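Long-range contact in kinesin-like protein KAR3 (Saccharomyces cerevisiae, PDB 1F9V), which is a microtubule motor of the kinesin family, whose motor domain probably turns ATP hydrolysis into force and movement: residues S24-N29 / M40-I45. The protein carries 2 engineered substitutions. Residues are numbered along the deposited sequence; the frame is centred on the assembly and turned at random.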
loop_
_atom_site.group_PDB
_atom_site.type_symbol
_atom_site.label_atom_id
_atom_site.label_comp_id
_atom_site.label_asym_id
_atom_site.label_seq_id
_atom_site.Cartn_x
_atom_site.Cartn_y
_atom_site.Cartn_z
ATOM N N SER A 24 -3.535 -6.925 26.755
ATOM C CA SER A 24 -4.427 -6.289 25.794
ATOM C C SER A 24 -5.255 -7.341 25.077
ATOM O O SER A 24 -4.955 -8.538 25.139
ATOM C CB SER A 24 -3.637 -5.457 24.771
ATOM O OG SER A 24 -2.685 -6.241 24.082
ATOM N N LEU A 25 -6.301 -6.888 24.401
ATOM C CA LEU A 25 -7.176 -7.782 23.672
ATOM C C LEU A 25 -7.570 -7.192 22.325
ATOM O O LEU A 25 -8.043 -6.062 22.237
ATOM C CB LEU A 25 -8.437 -8.059 24.488
ATOM C CG LEU A 25 -9.576 -8.748 23.740
ATOM C CD1 LEU A 25 -9.177 -10.184 23.435
ATOM C CD2 LEU A 25 -10.854 -8.697 24.569
ATOM N N ILE A 26 -7.361 -7.966 21.275
ATOM C CA ILE A 26 -7.745 -7.536 19.945
ATOM C C ILE A 26 -8.717 -8.602 19.491
ATOM O O ILE A 26 -8.345 -9.762 19.327
ATOM C CB ILE A 26 -6.540 -7.486 18.983
ATOM C CG1 ILE A 26 -5.619 -6.328 19.374
ATOM C CG2 ILE A 26 -7.026 -7.299 17.554
ATOM C CD1 ILE A 26 -4.276 -6.336 18.667
ATOM N N ASN A 27 -9.971 -8.217 19.319
ATOM C CA ASN A 27 -10.991 -9.156 18.892
ATOM C C ASN A 27 -11.540 -8.777 17.524
ATOM O O ASN A 27 -12.063 -7.677 17.338
ATOM C CB ASN A 27 -12.134 -9.186 19.909
ATOM C CG ASN A 27 -13.332 -9.978 19.413
ATOM O OD1 ASN A 27 -13.194 -11.110 18.948
ATOM N ND2 ASN A 27 -14.516 -9.382 19.508
ATOM N N VAL A 28 -11.431 -9.695 16.570
ATOM C CA VAL A 28 -11.930 -9.445 15.226
ATOM C C VAL A 28 -13.233 -10.198 15.005
ATOM O O VAL A 28 -13.300 -11.406 15.215
ATOM C CB VAL A 28 -10.915 -9.902 14.153
ATOM C CG1 VAL A 28 -11.486 -9.660 12.765
ATOM C CG2 VAL A 28 -9.592 -9.168 14.331
ATOM N N ASN A 29 -14.268 -9.486 14.581
ATOM C CA ASN A 29 -15.551 -10.115 14.325
ATOM C C ASN A 29 -15.597 -10.664 12.910
ATOM O O ASN A 29 -14.787 -10.295 12.057
ATOM C CB ASN A 29 -16.678 -9.106 14.531
ATOM C CG ASN A 29 -16.728 -8.588 15.950
ATOM O OD1 ASN A 29 -16.814 -9.369 16.907
ATOM N ND2 ASN A 29 -16.670 -7.264 16.102
ATOM N N MET A 40 -13.800 -4.777 14.536
ATOM C CA MET A 40 -12.862 -5.281 15.525
ATOM C C MET A 40 -12.890 -4.371 16.748
ATOM O O MET A 40 -13.318 -3.214 16.670
ATOM C CB MET A 40 -11.445 -5.341 14.936
ATOM C CG MET A 40 -10.838 -3.981 14.614
ATOM S SD MET A 40 -9.285 -4.110 13.693
ATOM C CE MET A 40 -8.172 -4.653 14.997
ATOM N N GLU A 41 -12.442 -4.912 17.878
ATOM C CA GLU A 41 -12.404 -4.172 19.133
ATOM C C GLU A 41 -11.045 -4.350 19.776
ATOM O O GLU A 41 -10.507 -5.453 19.815
ATOM C CB GLU A 41 -13.486 -4.673 20.090
ATOM C CG GLU A 41 -14.889 -4.275 19.688
ATOM C CD GLU A 41 -15.949 -5.017 20.477
ATOM O OE1 GLU A 41 -15.596 -5.651 21.494
ATOM O OE2 GLU A 41 -17.136 -4.969 20.084
ATOM N N VAL A 42 -10.491 -3.252 20.273
ATOM C CA VAL A 42 -9.188 -3.277 20.914
ATOM C C VAL A 42 -9.338 -2.729 22.321
ATOM O O VAL A 42 -9.899 -1.654 22.519
ATOM C CB VAL A 42 -8.158 -2.407 20.138
ATOM C CG1 VAL A 42 -6.821 -2.395 20.865
ATOM C CG2 VAL A 42 -7.989 -2.941 18.723
ATOM N N THR A 43 -8.828 -3.472 23.295
ATOM C CA THR A 43 -8.911 -3.056 24.687
ATOM C C THR A 43 -7.571 -3.212 25.398
ATOM O O THR A 43 -6.874 -4.209 25.211
ATOM C CB THR A 43 -9.946 -3.893 25.453
ATOM O OG1 THR A 43 -11.171 -3.934 24.717
ATOM C CG2 THR A 43 -10.202 -3.288 26.820
ATOM N N LYS A 44 -7.211 -2.219 26.205
ATOM C CA LYS A 44 -5.974 -2.263 26.975
ATOM C C LYS A 44 -6.370 -2.692 28.387
ATOM O O LYS A 44 -7.340 -2.175 28.944
ATOM C CB LYS A 44 -5.304 -0.886 27.002
ATOM C CG LYS A 44 -4.582 -0.541 25.699
ATOM C CD LYS A 44 -3.990 0.865 25.737
ATOM C CE LYS A 44 -3.090 1.060 26.954
ATOM N NZ LYS A 44 -1.647 1.168 26.601
ATOM N N ILE A 45 -5.621 -3.634 28.954
ATOM C CA ILE A 45 -5.912 -4.162 30.284
ATOM C C ILE A 45 -5.963 -3.113 31.397
ATOM O O ILE A 45 -6.709 -3.271 32.362
ATOM C CB ILE A 45 -4.898 -5.279 30.668
ATOM C CG1 ILE A 45 -5.490 -6.169 31.761
ATOM C CG2 ILE A 45 -3.590 -4.672 31.135
ATOM C CD1 ILE A 45 -4.609 -7.339 32.139
HETATM O O HOH W 1 -11.181 -5.774 22.653
#
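Ile-26 leans from its strand against Val-42 and the bent end of Met-40, which stand on the facing strand, and these three side chains rise side by side from one face of an antiparallel hairpin. Val-42 CG2 and Met-40 CE together make a shallow surface on which the two branches of the isoleucine press: CG2 of Ile-26 meets Met-40 CE at 3.9 Å, while its CG1 lies 4.2 Å from Val-42 CG2. Met-40 reaches its neighbour because CG stands between the backbone N and the carbonyl carbon (chi1 67°) and the chain then folds at chi3 (-74°), which swings the methyl toward Ile-26. At its root, Met-40 CB fits beside Val-28, 4.3 Å from CG2 of that residue, and lies 3.4 Å from Asn-27 O. Val-28 thus touches the root of the methionine and Ile-26 its tip.

Beneath these side chains, two hydrogen-bonded pairs, Leu-25 with Thr-43 and Asn-27 with Glu-41, join the backbones through four N-H...O bonds, the straightest from Asn-27 N to Glu-41 O (2.9 Å, 174°). The side chains of these pairs form the opposite face, where a water donates to Leu-25 O and lies 2.8 Å from Thr-43 OG1, bridging the strands.

The hairpin belongs to a small three-stranded antiparallel sheet of the kinesin motor domain, with strand 24-28 at one margin and strand 51-56 beyond strand 38-44. The face of Ile-26, Val-28, Met-40 and Val-42 packs inward: Val-42 against Ile-325, Leu-329 and Leu-332 of helix 325-338, the other three against strand 4-11 of the central sheet. At the end of this face, Ser-24 and Lys-44 hydrogen-bond to Ser-322 and Asn-326.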